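Local coordinates for MexT protein (PDB 6L33) that activates transcription of the MexEF-OprN efflux pump genes as a LysR-type regulator that probably binds DNA, this chain being its regulatory domain, at residues R79-K83 and E175-L181; Y99-A105 and D148-T152. The contacts are given in a common frame with arbitrary orientation. Where two conformers were deposited one is given. Residues are numbered along the deposited sequence.

Interaction 1 (R79-K83 and E175-L181); sequences RSKPK and ETRAFEL
Both segments are extended, irregular except for strand residues 82-83 and Leu181. They run in roughly opposite senses: Ser80 meets Phe179, whereas Pro82 meets Thr176. They lie closest at Lys81 and Ala178, whose CA atoms are 5.3 Å apart, and bury 313 Å². Along 79-83, phi lies between -75° and -137° and psi near 143-151°; along 175-181, phi spans -63° to -153° and psi 108° to 171°. Arg79 turns its CA-to-CB bond away. Ser80 turns toward 175-181; with chi1 m its OG lies 3.1 Å from Phe179 O in a weak, unsettled hydrogen bond, and its O is 3.6 Å from Ala178 CB. Lys81 points away, leaving its C 3.8 Å from Ala178 CB. Pro82 turns back, with CD 3.8 Å from Ala178 CB and CB 3.7 Å from Thr176 CG2. Van der Waals packing of Ala178 and Pro82, with one weak hydrogen bond, holds the pair, consistent with the hinge between the two subdomains of the type 2 periplasmic-binding-protein fold. Segment 79-83 leads from strand 72-78 into strand 82-86; the other segment returns from strand 168-170 to strand 181-186. Ser80 and Leu181 touch helix 155-164, while Thr176 and Arg177 reach helix 116-123.

Interaction 2 (Y99-A105 and D148-T152); sequences YCARPHA and DIIAT
Parallel pairing sets the register: His104 faces Ile150 with CA atoms 4.9 Å apart, and the short axes of 103-105 and 150-152 approach to 4.7 Å, crossing at -50°. Residues 99-101 end a helix (phi -61° to -92°, psi -20° to -47°), which Arg102 leaves at -89°/160° to enter the strand. Ile150 N donates to Pro103 O at 3.0 Å and Ala105 N to Ile150 O at 2.8 Å. The Ile150 side chain (chi1 p) is the main bump: its CD1 fills the corner where two rings converge, 3.7 Å from Tyr99 CD1 and 3.4 Å from His104 CE1, while its CG2 lies against one face of the Arg102 guanidinium, 3.6 Å from NH1. Arg102 NE and NH1 both donate to Asp148 O at 3.0 Å, and NH1 also salt-bridges Asp88. Ile149, set sideways, packs CG2 3.7 Å from Ala105 CB, on the Ala105-Ala151 face, and CG1 3.9 Å from Pro103 CG. Tyr99, chi1 t, extends past His104 so that its OH makes a very short 2.4 Å hydrogen bond with Thr152 OG1; His104 NE2 donates to Tyr99 O at 2.6 Å, and water 1 joins His104 ND1 to Thr152 OG1, 2.7 Å from each. This helix-to-strand turn belongs to a Rossmann-like alpha/beta subdomain of the LysR effector-binding fold.

Overall arrangement
Along the chain the order is 79-83, 99-105, 148-152, 175-181, so both segments of interaction 2 fall between the two of interaction 1. Their centres are about 18 Å apart, yet they touch by packing, Lys83 O lying 3.8 Å from Thr152 CG2, because strands 82-86 and 150-154 are antiparallel neighbours in one sheet. Interaction 2 holds strands 103-107 and 150-154 together within that sheet; interaction 1 brings together the two linkers that connect the subdomain containing interaction 2 to the other one, built on strands including 72-78 and 181-186. Interaction 2 thus lies inside one subdomain and interaction 1 at the probable hinge, consistent with effector binding in the interdomain cleft, as in LysR relatives.

Interaction 1 (R79-K83 and E175-L181)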
ATOM      1  N   ARG B  79     -18.642  12.280   1.961  1.00 18.51           N
ATOM      2  CA  ARG B  79     -19.559  11.191   1.663  1.00 22.12           C
ATOM      3  C   ARG B  79     -19.109  10.456   0.405  1.00 19.41           C
ATOM      4  O   ARG B  79     -18.508  11.040  -0.502  1.00 30.59           O
ATOM      5  CB  ARG B  79     -20.979  11.729   1.485  1.00 21.35           C
ATOM      6  CG  ARG B  79     -22.063  10.665   1.515  1.00 30.00           C
ATOM      7  CD  ARG B  79     -23.449  11.281   1.426  1.00 39.92           C
ATOM      8  NE  ARG B  79     -24.451  10.452   2.091  1.00 32.82           N
ATOM      9  CZ  ARG B  79     -24.803  10.582   3.366  1.00 37.63           C
ATOM     10  NH1 ARG B  79     -24.242  11.516   4.122  1.00 48.22           N
ATOM     11  NH2 ARG B  79     -25.722   9.781   3.885  1.00 42.31           N
ATOM     12  N   SER B  80     -19.400   9.161   0.351  1.00 24.68           N
ATOM     13  CA  SER B  80     -18.945   8.319  -0.744  1.00 23.41           C
ATOM     14  C   SER B  80     -20.122   7.688  -1.473  1.00 25.87           C
ATOM     15  O   SER B  80     -21.160   7.387  -0.877  1.00 21.40           O
ATOM     16  CB  SER B  80     -18.005   7.215  -0.246  1.00 23.59           C
ATOM     17  OG  SER B  80     -16.730   7.740   0.086  1.00 28.48           O
ATOM     18  N   LYS B  81     -19.946   7.495  -2.774  1.00 25.81           N
ATOM     19  CA  LYS B  81     -20.844   6.701  -3.594  1.00 23.92           C
ATOM     20  C   LYS B  81     -20.021   5.689  -4.378  1.00 16.40           C
ATOM     21  O   LYS B  81     -18.858   5.949  -4.702  1.00 23.12           O
ATOM     22  CB  LYS B  81     -21.660   7.579  -4.557  1.00 28.40           C
ATOM     23  CG  LYS B  81     -20.852   8.251  -5.654  1.00 34.49           C
ATOM     24  CD  LYS B  81     -21.737   9.115  -6.540  1.00 36.02           C
ATOM     25  CE  LYS B  81     -22.469  10.171  -5.730  1.00 39.01           C
ATOM     26  NZ  LYS B  81     -21.527  11.034  -4.965  1.00 50.20           N
ATOM     27  N   PRO B  82     -20.582   4.520  -4.668  1.00 25.57           N
ATOM     28  CA  PRO B  82     -19.809   3.490  -5.366  1.00 20.02           C
ATOM     29  C   PRO B  82     -19.630   3.803  -6.843  1.00 24.40           C
ATOM     30  O   PRO B  82     -20.459   4.462  -7.475  1.00 22.62           O
ATOM     31  CB  PRO B  82     -20.652   2.225  -5.168  1.00 19.27           C
ATOM     32  CG  PRO B  82     -22.043   2.727  -4.998  1.00 25.68           C
ATOM     33  CD  PRO B  82     -21.924   4.045  -4.283  1.00 19.00           C
ATOM     34  N   LYS B  83     -18.515   3.317  -7.385  1.00 15.68           N
ATOM     35  CA  LYS B  83     -18.194   3.478  -8.794  1.00 16.89           C
ATOM     36  C   LYS B  83     -17.654   2.166  -9.341  1.00 20.02           C
ATOM     37  O   LYS B  83     -16.939   1.442  -8.642  1.00 17.28           O
ATOM     38  CB  LYS B  83     -17.161   4.593  -9.018  1.00 24.01           C
ATOM     39  CG  LYS B  83     -17.685   5.999  -8.779  1.00 24.23           C
ATOM     40  CD  LYS B  83     -18.728   6.385  -9.817  1.00 21.83           C
ATOM     41  CE  LYS B  83     -19.201   7.816  -9.613  1.00 28.32           C
ATOM     42  NZ  LYS B  83     -20.277   8.182 -10.574  1.00 35.68           N
ATOM     43  N   GLU B 175     -27.449  -0.796  -6.395  1.00 16.59           N
ATOM     44  CA  GLU B 175     -27.078  -0.010  -5.228  1.00 22.65           C
ATOM     45  C   GLU B 175     -26.268  -0.856  -4.254  1.00 18.45           C
ATOM     46  O   GLU B 175     -26.669  -1.974  -3.917  1.00 18.35           O
ATOM     47  CB  GLU B 175     -28.319   0.540  -4.529  1.00 26.51           C
ATOM     48  CG  GLU B 175     -28.014   1.666  -3.574  1.00 29.46           C
ATOM     49  CD  GLU B 175     -27.501   2.890  -4.296  1.00 37.47           C
ATOM     50  OE1 GLU B 175     -28.332   3.726  -4.705  1.00 35.90           O
ATOM     51  OE2 GLU B 175     -26.267   3.013  -4.463  1.00 41.71           O
ATOM     52  N   THR B 176     -25.145  -0.314  -3.789  1.00 26.81           N
ATOM     53  CA  THR B 176     -24.311  -1.009  -2.821  1.00 22.88           C
ATOM     54  C   THR B 176     -23.708  -0.001  -1.849  1.00 24.91           C
ATOM     55  O   THR B 176     -23.816   1.215  -2.029  1.00 28.42           O
ATOM     56  CB  THR B 176     -23.222  -1.841  -3.514  1.00 20.61           C
ATOM     57  OG1 THR B 176     -22.649  -2.761  -2.576  1.00 22.26           O
ATOM     58  CG2 THR B 176     -22.135  -0.945  -4.090  1.00 25.68           C
ATOM     59  N   ARG B 177     -23.073  -0.527  -0.805  1.00 27.57           N
ATOM     60  CA  ARG B 177     -22.506   0.291   0.258  0.59 27.82           C
ATOM     61  C   ARG B 177     -21.321   1.108  -0.247  1.00 28.35           C
ATOM     62  O   ARG B 177     -20.616   0.709  -1.178  1.00 22.86           O
ATOM     63  CB  ARG B 177     -22.048  -0.602   1.413  0.59 25.51           C
ATOM     64  CG  ARG B 177     -22.675  -0.307   2.762  0.59 32.50           C
ATOM     65  CD  ARG B 177     -22.131  -1.262   3.818  0.59 29.41           C
ATOM     66  NE  ARG B 177     -23.023  -1.393   4.966  0.59 38.79           N
ATOM     67  CZ  ARG B 177     -23.933  -2.351   5.101  0.59 39.12           C
ATOM     68  NH1 ARG B 177     -24.080  -3.269   4.154  0.59 30.04           N
ATOM     69  NH2 ARG B 177     -24.700  -2.392   6.181  0.59 34.11           N
ATOM     70  N   ALA B 178     -21.084   2.242   0.407  1.00 22.58           N
ATOM     71  CA  ALA B 178     -19.886   3.043   0.179  1.00 23.40           C
ATOM     72  C   ALA B 178     -19.614   3.796   1.473  1.00 29.96           C
ATOM     73  O   ALA B 178     -20.354   4.726   1.814  1.00 25.07           O
ATOM     74  CB  ALA B 178     -20.058   3.997  -0.999  1.00 26.80           C
ATOM     75  N   PHE B 179     -18.576   3.383   2.195  1.00 22.72           N
ATOM     76  CA  PHE B 179     -18.282   3.967   3.495  1.00 20.07           C
ATOM     77  C   PHE B 179     -17.834   5.416   3.353  1.00 17.24           C
ATOM     78  O   PHE B 179     -17.158   5.792   2.394  1.00 16.34           O
ATOM     79  CB  PHE B 179     -17.195   3.166   4.216  1.00 19.17           C
ATOM     80  CG  PHE B 179     -17.641   1.805   4.671  1.00 21.20           C
ATOM     81  CD1 PHE B 179     -18.888   1.620   5.244  1.00 24.88           C
ATOM     82  CD2 PHE B 179     -16.807   0.708   4.527  1.00 23.87           C
ATOM     83  CE1 PHE B 179     -19.295   0.364   5.663  1.00 23.54           C
ATOM     84  CE2 PHE B 179     -17.209  -0.546   4.943  1.00 19.15           C
ATOM     85  CZ  PHE B 179     -18.453  -0.719   5.512  1.00 20.93           C
ATOM     86  N   GLU B 180     -18.217   6.226   4.335  1.00 22.35           N
ATOM     87  CA  GLU B 180     -17.773   7.609   4.412  1.00 21.80           C
ATOM     88  C   GLU B 180     -16.259   7.687   4.586  1.00 16.18           C
ATOM     89  O   GLU B 180     -15.635   6.807   5.183  1.00 17.51           O
ATOM     90  CB  GLU B 180     -18.454   8.301   5.595  1.00 15.60           C
ATOM     91  CG  GLU B 180     -18.307   7.498   6.891  1.00 33.91           C
ATOM     92  CD  GLU B 180     -18.872   8.199   8.113  1.00 49.86           C
ATOM     93  OE1 GLU B 180     -18.103   8.445   9.067  1.00 44.72           O
ATOM     94  OE2 GLU B 180     -20.085   8.496   8.122  1.00 49.06           O
ATOM     95  N   LEU B 181     -15.667   8.753   4.056  1.00 16.12           N
ATOM     96  CA  LEU B 181     -14.340   9.162   4.492  1.00 21.29           C
ATOM     97  C   LEU B 181     -14.489   9.959   5.781  1.00 25.20           C
ATOM     98  O   LEU B 181     -15.290  10.897   5.847  1.00 17.62           O
ATOM     99  CB  LEU B 181     -13.637  10.004   3.424  1.00 26.71           C
ATOM    100  CG  LEU B 181     -12.778   9.305   2.366  1.00 26.41           C
ATOM    101  CD1 LEU B 181     -12.097  10.337   1.475  1.00 20.50           C
ATOM    102  CD2 LEU B 181     -11.748   8.379   3.002  1.00 22.33           C
TER

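Interaction 2 (Y99-A105 and D148-T152)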
ATOM      1  N   TYR B  99     -22.482  -7.061 -15.510  1.00 13.26           N
ATOM      2  CA  TYR B  99     -21.706  -6.977 -14.279  1.00 17.11           C
ATOM      3  C   TYR B  99     -21.527  -8.351 -13.649  1.00 17.00           C
ATOM      4  O   TYR B  99     -20.415  -8.736 -13.269  1.00 16.09           O
ATOM      5  CB  TYR B  99     -22.402  -6.020 -13.310  1.00 18.72           C
ATOM      6  CG  TYR B  99     -21.639  -5.741 -12.041  1.00 15.79           C
ATOM      7  CD1 TYR B  99     -20.730  -4.694 -11.974  1.00 13.90           C
ATOM      8  CD2 TYR B  99     -21.835  -6.516 -10.906  1.00 13.72           C
ATOM      9  CE1 TYR B  99     -20.034  -4.431 -10.812  1.00 13.88           C
ATOM     10  CE2 TYR B  99     -21.140  -6.262  -9.742  1.00 18.62           C
ATOM     11  CZ  TYR B  99     -20.241  -5.218  -9.700  1.00 10.36           C
ATOM     12  OH  TYR B  99     -19.552  -4.960  -8.537  1.00 15.11           O
ATOM     13  N   CYS B 100     -22.617  -9.113 -13.546  1.00 14.14           N
ATOM     14  CA  CYS B 100     -22.573 -10.415 -12.896  1.00 13.94           C
ATOM     15  C   CYS B 100     -21.807 -11.450 -13.709  1.00 13.91           C
ATOM     16  O   CYS B 100     -21.370 -12.459 -13.146  1.00 13.80           O
ATOM     17  CB  CYS B 100     -23.999 -10.905 -12.642  1.00 12.47           C
ATOM     18  SG  CYS B 100     -24.773 -10.145 -11.197  1.00 19.03           S
ATOM     19  N   ALA B 101     -21.639 -11.230 -15.015  1.00 13.92           N
ATOM     20  CA  ALA B 101     -20.966 -12.196 -15.871  1.00 14.20           C
ATOM     21  C   ALA B 101     -19.468 -11.951 -15.995  1.00 15.78           C
ATOM     22  O   ALA B 101     -18.729 -12.879 -16.340  1.00 14.52           O
ATOM     23  CB  ALA B 101     -21.590 -12.189 -17.271  1.00 18.84           C
ATOM     24  N   ARG B 102     -19.008 -10.751 -15.727  1.00 11.97           N
ATOM     25  CA  ARG B 102     -17.591 -10.480 -15.898  1.00 15.70           C
ATOM     26  C   ARG B 102     -16.827 -10.804 -14.620  1.00 15.76           C
ATOM     27  O   ARG B 102     -17.422 -10.933 -13.547  1.00 14.57           O
ATOM     28  CB  ARG B 102     -17.395  -9.024 -16.311  1.00 22.63           C
ATOM     29  CG  ARG B 102     -17.745  -8.816 -17.779  1.00 25.60           C
ATOM     30  CD  ARG B 102     -17.704  -7.368 -18.207  1.00 29.29           C
ATOM     31  NE  ARG B 102     -16.366  -6.802 -18.100  1.00 34.55           N
ATOM     32  CZ  ARG B 102     -15.950  -5.748 -18.793  1.00 21.58           C
ATOM     33  NH1 ARG B 102     -14.716  -5.295 -18.630  1.00 19.16           N
ATOM     34  NH2 ARG B 102     -16.766  -5.154 -19.654  1.00 21.29           N
ATOM     35  N   PRO B 103     -15.512 -10.997 -14.707  1.00 10.14           N
ATOM     36  CA  PRO B 103     -14.722 -11.245 -13.498  1.00 11.21           C
ATOM     37  C   PRO B 103     -14.424  -9.955 -12.755  1.00 11.60           C
ATOM     38  O   PRO B 103     -14.375  -8.867 -13.334  1.00 11.74           O
ATOM     39  CB  PRO B 103     -13.438 -11.880 -14.043  1.00 10.70           C
ATOM     40  CG  PRO B 103     -13.290 -11.279 -15.399  1.00 20.92           C
ATOM     41  CD  PRO B 103     -14.694 -11.113 -15.930  1.00 17.00           C
ATOM     42  N   HIS B 104     -14.214 -10.089 -11.451  1.00  9.76           N
ATOM     43  CA  HIS B 104     -14.131  -8.930 -10.577  1.00 11.85           C
ATOM     44  C   HIS B 104     -12.836  -8.918  -9.780  1.00  9.17           C
ATOM     45  O   HIS B 104     -12.302  -9.963  -9.402  1.00  7.97           O
ATOM     46  CB  HIS B 104     -15.325  -8.889  -9.622  1.00 11.52           C
ATOM     47  CG  HIS B 104     -16.633  -8.705 -10.320  1.00 10.72           C
ATOM     48  ND1 HIS B 104     -17.268  -7.485 -10.401  1.00 11.17           N
ATOM     49  CD2 HIS B 104     -17.413  -9.582 -10.994  1.00 12.67           C
ATOM     50  CE1 HIS B 104     -18.393  -7.622 -11.080  1.00 14.52           C
ATOM     51  NE2 HIS B 104     -18.502  -8.885 -11.454  1.00 10.40           N
ATOM     52  N   ALA B 105     -12.338  -7.708  -9.542  1.00  8.49           N
ATOM     53  CA  ALA B 105     -11.249  -7.456  -8.611  1.00 12.53           C
ATOM     54  C   ALA B 105     -11.835  -6.804  -7.371  1.00 11.90           C
ATOM     55  O   ALA B 105     -12.622  -5.857  -7.475  1.00 12.19           O
ATOM     56  CB  ALA B 105     -10.178  -6.559  -9.233  1.00  7.87           C
ATOM     57  N   ASP B 148     -10.810  -7.823 -18.955  1.00 17.30           N
ATOM     58  CA  ASP B 148     -12.204  -7.484 -18.711  1.00 23.58           C
ATOM     59  C   ASP B 148     -12.564  -7.556 -17.230  1.00 16.07           C
ATOM     60  O   ASP B 148     -13.750  -7.578 -16.886  1.00 17.53           O
ATOM     61  CB  ASP B 148     -13.127  -8.388 -19.535  1.00 28.07           C
ATOM     62  CG  ASP B 148     -13.127  -9.824 -19.054  1.00 32.74           C
ATOM     63  OD1 ASP B 148     -12.061 -10.312 -18.619  1.00 41.59           O
ATOM     64  OD2 ASP B 148     -14.195 -10.469 -19.115  1.00 45.13           O
ATOM     65  N   ILE B 149     -11.563  -7.586 -16.347  1.00 14.45           N
ATOM     66  CA  ILE B 149     -11.833  -7.537 -14.916  1.00 14.33           C
ATOM     67  C   ILE B 149     -12.300  -6.139 -14.539  1.00 11.47           C
ATOM     68  O   ILE B 149     -11.758  -5.132 -15.013  1.00 12.62           O
ATOM     69  CB  ILE B 149     -10.586  -7.935 -14.105  1.00 11.74           C
ATOM     70  CG1 ILE B 149     -10.069  -9.309 -14.534  1.00 14.56           C
ATOM     71  CG2 ILE B 149     -10.895  -7.932 -12.617  1.00 10.35           C
ATOM     72  CD1 ILE B 149      -8.678  -9.621 -14.010  1.00 15.69           C
ATOM     73  N   ILE B 150     -13.309  -6.070 -13.677  1.00  9.91           N
ATOM     74  CA  ILE B 150     -13.840  -4.796 -13.215  1.00 14.67           C
ATOM     75  C   ILE B 150     -13.736  -4.741 -11.697  1.00 15.87           C
ATOM     76  O   ILE B 150     -13.689  -5.772 -11.018  1.00 11.20           O
ATOM     77  CB  ILE B 150     -15.296  -4.579 -13.683  1.00 19.16           C
ATOM     78  CG1 ILE B 150     -16.225  -5.634 -13.082  1.00 14.61           C
ATOM     79  CG2 ILE B 150     -15.380  -4.625 -15.203  1.00 15.58           C
ATOM     80  CD1 ILE B 150     -17.594  -5.688 -13.755  1.00 21.42           C
ATOM     81  N   ALA B 151     -13.684  -3.521 -11.169  1.00 12.07           N
ATOM     82  CA  ALA B 151     -13.600  -3.282  -9.736  1.00 14.84           C
ATOM     83  C   ALA B 151     -14.689  -2.301  -9.322  1.00 17.47           C
ATOM     84  O   ALA B 151     -15.070  -1.412 -10.090  1.00 18.70           O
ATOM     85  CB  ALA B 151     -12.223  -2.733  -9.334  1.00 13.51           C
ATOM     86  N   THR B 152     -15.192  -2.476  -8.102  1.00 16.40           N
ATOM     87  CA  THR B 152     -16.206  -1.600  -7.519  1.00 20.27           C
ATOM     88  C   THR B 152     -15.588  -0.915  -6.307  1.00 17.97           C
ATOM     89  O   THR B 152     -15.299  -1.573  -5.302  1.00 17.20           O
ATOM     90  CB  THR B 152     -17.456  -2.384  -7.124  1.00 13.18           C
ATOM     91  OG1 THR B 152     -17.888  -3.194  -8.225  1.00 21.29           O
ATOM     92  CG2 THR B 152     -18.575  -1.431  -6.731  1.00 18.74           C
TER
HETATM   93  O   HOH W   1     -16.428  -5.241  -9.252  1.00 12.42           O
HETATM   94  O   HOH W   2     -14.750  -4.669  -6.543  1.00 20.07           O